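Local coordinates for protein citrate synthase (PDB 6ABX) that probably condenses oxaloacetate with acetyl-CoA and water to give citrate and free CoA, a step of the tricarboxylic acid cycle, at residues 7-20 and 178-190. Sequence-based numbering, arbitrary orientation.
Sequences LEDIAIKETSITYI and DHEMNASTMACLV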
loop_
_atom_site.group_PDB
_atom_site.type_symbol
_atom_site.label_atom_id
_atom_site.label_comp_id
_atom_site.label_asym_id
_atom_site.label_seq_id
_atom_site.Cartn_x
_atom_site.Cartn_y
_atom_site.Cartn_z
ATOM N N LEU A 7 15.890 -6.730 -3.025
ATOM C CA LEU A 7 16.125 -7.232 -1.658
ATOM C C LEU A 7 16.267 -8.753 -1.643
ATOM O O LEU A 7 15.923 -9.420 -0.652
ATOM C CB LEU A 7 15.007 -6.794 -0.720
ATOM C CG LEU A 7 14.953 -5.293 -0.471
ATOM C CD1 LEU A 7 13.781 -4.977 0.418
ATOM C CD2 LEU A 7 16.286 -4.788 0.149
ATOM N N GLU A 8 16.900 -9.285 -2.687
ATOM C CA GLU A 8 17.134 -10.719 -2.759
ATOM C C GLU A 8 18.005 -11.145 -1.581
ATOM O O GLU A 8 19.095 -10.645 -1.401
ATOM C CB GLU A 8 17.899 -11.120 -4.015
ATOM C CG GLU A 8 17.037 -11.278 -5.226
ATOM C CD GLU A 8 17.774 -11.834 -6.438
ATOM O OE1 GLU A 8 18.701 -11.146 -6.933
ATOM O OE2 GLU A 8 17.426 -12.961 -6.879
ATOM N N ASP A 9 17.479 -12.053 -0.792
ATOM C CA ASP A 9 18.196 -12.655 0.319
ATOM C C ASP A 9 18.527 -11.609 1.400
ATOM O O ASP A 9 19.467 -11.829 2.164
ATOM C CB ASP A 9 19.468 -13.399 -0.118
ATOM C CG ASP A 9 19.933 -14.365 0.980
ATOM O OD1 ASP A 9 19.082 -15.099 1.516
ATOM O OD2 ASP A 9 21.131 -14.295 1.369
ATOM N N ILE A 10 17.749 -10.511 1.487
ATOM C CA ILE A 10 17.864 -9.538 2.589
ATOM C C ILE A 10 16.725 -9.786 3.575
ATOM O O ILE A 10 15.523 -9.731 3.214
ATOM C CB ILE A 10 17.828 -8.090 2.050
ATOM C CG1 ILE A 10 18.991 -7.812 1.095
ATOM C CG2 ILE A 10 17.769 -7.118 3.203
ATOM C CD1 ILE A 10 20.361 -7.950 1.766
ATOM N N ALA A 11 17.076 -10.086 4.822
ATOM C CA ALA A 11 16.079 -10.354 5.848
ATOM C C ALA A 11 15.615 -9.041 6.466
ATOM O O ALA A 11 16.406 -8.286 7.103
ATOM C CB ALA A 11 16.598 -11.273 6.913
ATOM N N ILE A 12 14.290 -8.846 6.429
ATOM C CA ILE A 12 13.714 -7.604 6.956
ATOM C C ILE A 12 13.044 -7.757 8.315
ATOM O O ILE A 12 12.689 -6.735 8.958
ATOM C CB ILE A 12 12.782 -6.978 5.914
ATOM C CG1 ILE A 12 11.626 -7.908 5.547
ATOM C CG2 ILE A 12 13.635 -6.537 4.737
ATOM C CD1 ILE A 12 10.419 -7.626 6.346
ATOM N N LYS A 13 12.841 -9.000 8.777
ATOM C CA LYS A 13 12.242 -9.240 10.067
ATOM C C LYS A 13 12.568 -10.664 10.521
ATOM O O LYS A 13 13.021 -11.481 9.711
ATOM C CB LYS A 13 10.713 -9.104 10.048
ATOM C CG LYS A 13 9.983 -10.068 9.115
ATOM C CD LYS A 13 8.744 -10.689 9.674
ATOM C CE LYS A 13 7.713 -9.740 10.202
ATOM N NZ LYS A 13 6.483 -10.454 10.659
ATOM N N GLU A 14 12.415 -10.871 11.809
ATOM C CA GLU A 14 12.370 -12.243 12.344
ATOM C C GLU A 14 10.902 -12.650 12.454
ATOM O O GLU A 14 10.094 -11.854 12.895
ATOM C CB GLU A 14 13.047 -12.300 13.708
ATOM C CG GLU A 14 14.555 -12.247 13.610
ATOM C CD GLU A 14 15.292 -12.260 14.949
ATOM O OE1 GLU A 14 14.621 -12.386 16.016
ATOM O OE2 GLU A 14 16.539 -12.166 14.910
ATOM N N THR A 15 10.643 -13.950 12.280
ATOM C CA THR A 15 9.269 -14.412 12.334
ATOM C C THR A 15 9.204 -15.756 13.027
ATOM O O THR A 15 10.063 -16.604 12.782
ATOM C CB THR A 15 8.588 -14.443 10.957
ATOM O OG1 THR A 15 7.184 -14.569 11.138
ATOM C CG2 THR A 15 9.045 -15.540 10.029
ATOM N N SER A 16 8.049 -16.011 13.643
ATOM C CA SER A 16 7.711 -17.353 14.124
ATOM C C SER A 16 6.397 -17.829 13.469
ATOM O O SER A 16 5.884 -18.870 13.823
ATOM C CB SER A 16 7.603 -17.347 15.608
ATOM O OG SER A 16 6.485 -16.600 16.011
ATOM N N ILE A 17 5.914 -17.061 12.485
ATOM C CA ILE A 17 4.607 -17.368 11.846
ATOM C C ILE A 17 4.707 -18.533 10.857
ATOM O O ILE A 17 3.913 -19.512 10.965
ATOM C CB ILE A 17 4.008 -16.084 11.220
ATOM C CG1 ILE A 17 3.770 -15.020 12.293
ATOM C CG2 ILE A 17 2.722 -16.434 10.491
ATOM C CD1 ILE A 17 3.435 -13.674 11.734
ATOM N N THR A 18 5.543 -18.388 9.832
ATOM C CA THR A 18 5.606 -19.280 8.706
ATOM C C THR A 18 7.072 -19.605 8.405
ATOM O O THR A 18 7.930 -18.711 8.440
ATOM C CB THR A 18 4.929 -18.675 7.480
ATOM O OG1 THR A 18 3.567 -18.458 7.862
ATOM C CG2 THR A 18 5.082 -19.558 6.262
ATOM N N TYR A 19 7.339 -20.891 8.218
ATOM C CA TYR A 19 8.636 -21.340 7.698
ATOM C C TYR A 19 8.423 -22.050 6.373
ATOM O O TYR A 19 7.638 -23.007 6.314
ATOM C CB TYR A 19 9.313 -22.316 8.661
ATOM C CG TYR A 19 10.582 -22.887 8.120
ATOM C CD1 TYR A 19 11.651 -22.052 7.853
ATOM C CD2 TYR A 19 10.689 -24.227 7.801
ATOM C CE1 TYR A 19 12.805 -22.537 7.281
ATOM C CE2 TYR A 19 11.853 -24.733 7.234
ATOM C CZ TYR A 19 12.922 -23.883 7.022
ATOM O OH TYR A 19 14.062 -24.329 6.428
ATOM N N ILE A 20 9.202 -21.653 5.351
ATOM C CA ILE A 20 9.249 -22.304 4.065
ATOM C C ILE A 20 10.556 -23.073 3.944
ATOM O O ILE A 20 11.616 -22.452 4.130
ATOM C CB ILE A 20 9.148 -21.269 2.927
ATOM C CG1 ILE A 20 7.865 -20.439 3.026
ATOM C CG2 ILE A 20 9.299 -21.963 1.586
ATOM C CD1 ILE A 20 7.896 -19.153 2.245
ATOM N N ASP A 178 -0.767 -17.712 4.435
ATOM C CA ASP A 178 0.488 -17.012 4.624
ATOM C C ASP A 178 1.604 -17.670 3.818
ATOM O O ASP A 178 1.590 -18.870 3.635
ATOM C CB ASP A 178 0.969 -16.960 6.078
ATOM C CG ASP A 178 2.023 -15.872 6.277
ATOM O OD1 ASP A 178 1.693 -14.691 6.006
ATOM O OD2 ASP A 178 3.198 -16.214 6.580
ATOM N N HIS A 179 2.611 -16.850 3.453
ATOM C CA HIS A 179 3.783 -17.443 2.799
ATOM C C HIS A 179 5.036 -16.631 3.150
ATOM O O HIS A 179 5.807 -16.333 2.268
ATOM C CB HIS A 179 3.553 -17.630 1.321
ATOM C CG HIS A 179 4.282 -18.792 0.749
ATOM N ND1 HIS A 179 5.223 -18.655 -0.257
ATOM C CD2 HIS A 179 4.295 -20.099 1.126
ATOM C CE1 HIS A 179 5.735 -19.852 -0.540
ATOM N NE2 HIS A 179 5.156 -20.781 0.280
ATOM N N GLU A 180 5.134 -16.195 4.408
ATOM C CA GLU A 180 6.341 -15.505 4.896
ATOM C C GLU A 180 6.417 -14.173 4.091
ATOM O O GLU A 180 5.430 -13.396 3.932
ATOM C CB GLU A 180 7.484 -16.552 4.847
ATOM C CG GLU A 180 8.514 -16.493 6.009
ATOM C CD GLU A 180 9.662 -17.515 6.136
ATOM O OE1 GLU A 180 9.640 -18.568 5.453
ATOM O OE2 GLU A 180 10.625 -17.284 6.985
ATOM N N MET A 181 7.557 -13.852 3.490
ATOM C CA MET A 181 7.852 -12.492 3.127
ATOM C C MET A 181 7.706 -12.030 1.638
ATOM O O MET A 181 8.500 -11.304 1.094
ATOM C CB MET A 181 9.324 -12.300 3.449
ATOM C CG MET A 181 9.629 -10.937 3.405
ATOM S SD MET A 181 8.275 -9.913 3.959
ATOM C CE MET A 181 8.112 -10.411 5.708
ATOM N N ASN A 182 6.608 -12.223 1.025
ATOM C CA ASN A 182 6.514 -11.908 -0.367
ATOM C C ASN A 182 6.334 -10.376 -0.515
ATOM O O ASN A 182 6.192 -9.647 0.492
ATOM C CB ASN A 182 5.323 -12.705 -0.868
ATOM C CG ASN A 182 4.186 -12.708 0.121
ATOM O OD1 ASN A 182 3.475 -11.723 0.293
ATOM N ND2 ASN A 182 4.037 -13.798 0.874
ATOM N N ALA A 183 6.212 -9.915 -1.743
ATOM C CA ALA A 183 6.071 -8.477 -2.036
ATOM C C ALA A 183 4.857 -7.862 -1.335
ATOM O O ALA A 183 4.923 -6.727 -0.910
ATOM C CB ALA A 183 5.969 -8.258 -3.517
ATOM N N SER A 184 3.703 -8.539 -1.305
ATOM C CA SER A 184 2.522 -7.973 -0.666
ATOM C C SER A 184 2.698 -7.866 0.856
ATOM O O SER A 184 2.302 -6.836 1.434
ATOM C CB SER A 184 1.233 -8.675 -1.045
ATOM O OG SER A 184 1.215 -10.048 -0.631
ATOM N N THR A 185 3.253 -8.893 1.488
ATOM C CA THR A 185 3.523 -8.805 2.919
ATOM C C THR A 185 4.521 -7.668 3.178
ATOM O O THR A 185 4.303 -6.910 4.142
ATOM C CB THR A 185 4.013 -10.159 3.451
ATOM O OG1 THR A 185 2.982 -11.111 3.166
ATOM C CG2 THR A 185 4.377 -10.109 4.913
ATOM N N MET A 186 5.512 -7.503 2.317
ATOM C CA MET A 186 6.459 -6.396 2.474
ATOM C C MET A 186 5.714 -5.042 2.375
ATOM O O MET A 186 5.985 -4.112 3.117
ATOM C CB MET A 186 7.608 -6.489 1.469
ATOM C CG MET A 186 8.620 -5.357 1.533
ATOM S SD MET A 186 9.403 -5.351 3.134
ATOM C CE MET A 186 10.676 -4.122 2.839
ATOM N N ALA A 187 4.787 -4.883 1.441
ATOM C CA ALA A 187 4.044 -3.608 1.311
ATOM C C ALA A 187 3.307 -3.297 2.608
ATOM O O ALA A 187 3.333 -2.178 3.098
ATOM C CB ALA A 187 3.094 -3.677 0.147
ATOM N N CYS A 188 2.685 -4.338 3.193
ATOM C CA CYS A 188 1.929 -4.191 4.418
ATOM C C CYS A 188 2.889 -3.695 5.502
ATOM O O CYS A 188 2.487 -2.858 6.310
ATOM C CB CYS A 188 1.312 -5.476 4.905
ATOM S SG CYS A 188 -0.008 -6.089 3.816
ATOM N N LEU A 189 4.081 -4.294 5.555
ATOM C CA LEU A 189 5.045 -4.008 6.635
ATOM C C LEU A 189 5.644 -2.606 6.465
ATOM O O LEU A 189 5.806 -1.937 7.458
ATOM C CB LEU A 189 6.142 -5.057 6.666
ATOM C CG LEU A 189 5.733 -6.404 7.234
ATOM C CD1 LEU A 189 6.783 -7.455 6.900
ATOM C CD2 LEU A 189 5.588 -6.308 8.752
ATOM N N VAL A 190 5.904 -2.169 5.224
ATOM C CA VAL A 190 6.439 -0.805 5.032
ATOM C C VAL A 190 5.438 0.198 5.600
ATOM O O VAL A 190 5.800 1.105 6.362
ATOM C CB VAL A 190 6.768 -0.505 3.580
ATOM C CG1 VAL A 190 7.166 0.947 3.411
ATOM C CG2 VAL A 190 7.906 -1.406 3.120
#
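The oxaloacetate-site loop that carries His179 into helix 183-190 is backed by strands 11-15 and 18-20: Thr18 and Ile20 meet Asp178, His179 and Glu180, and Ile12 meets Met181 and Leu189. Thr18 OG1 donates to Asp178 OD2 (2.6 Å) on the anti side of the carboxylate. Glu180 N reaches the same oxygen from the opposite face, closing an Asx turn, and His339 adds a further bond. Glu180, extended beyond CG (chi2 177°), reaches strand 18-20, where its OE1 takes Ile20 N on the syn side (3.1 Å, 139° at the hydrogen). Its CD lies 3.1 Å from Thr18 O, acceptor against acceptor, which may raise the carboxylate's pKa; OE2 touches Thr15 CG2. With an alanine in place of Glu180, Ile20 N would probably lose this acceptor and a gap open beside Thr15 and Thr18. Ile12 CD1 packs against Met181 CE (3.7 Å) and Leu189 CD1 (3.7 Å), and Leu7 CD1 meets Met186 CE. Asn182 OD1 caps the helix through Thr185 N. Thus two carboxylates tie the buried loop to strand 18-20, while Ile20 CD1 covers one His179 face (CH-pi, 3.6 Å from the centroid) and bonds from NE2 to Tyr256 and ND1 to a citrate anion probably hold the ring's rotation.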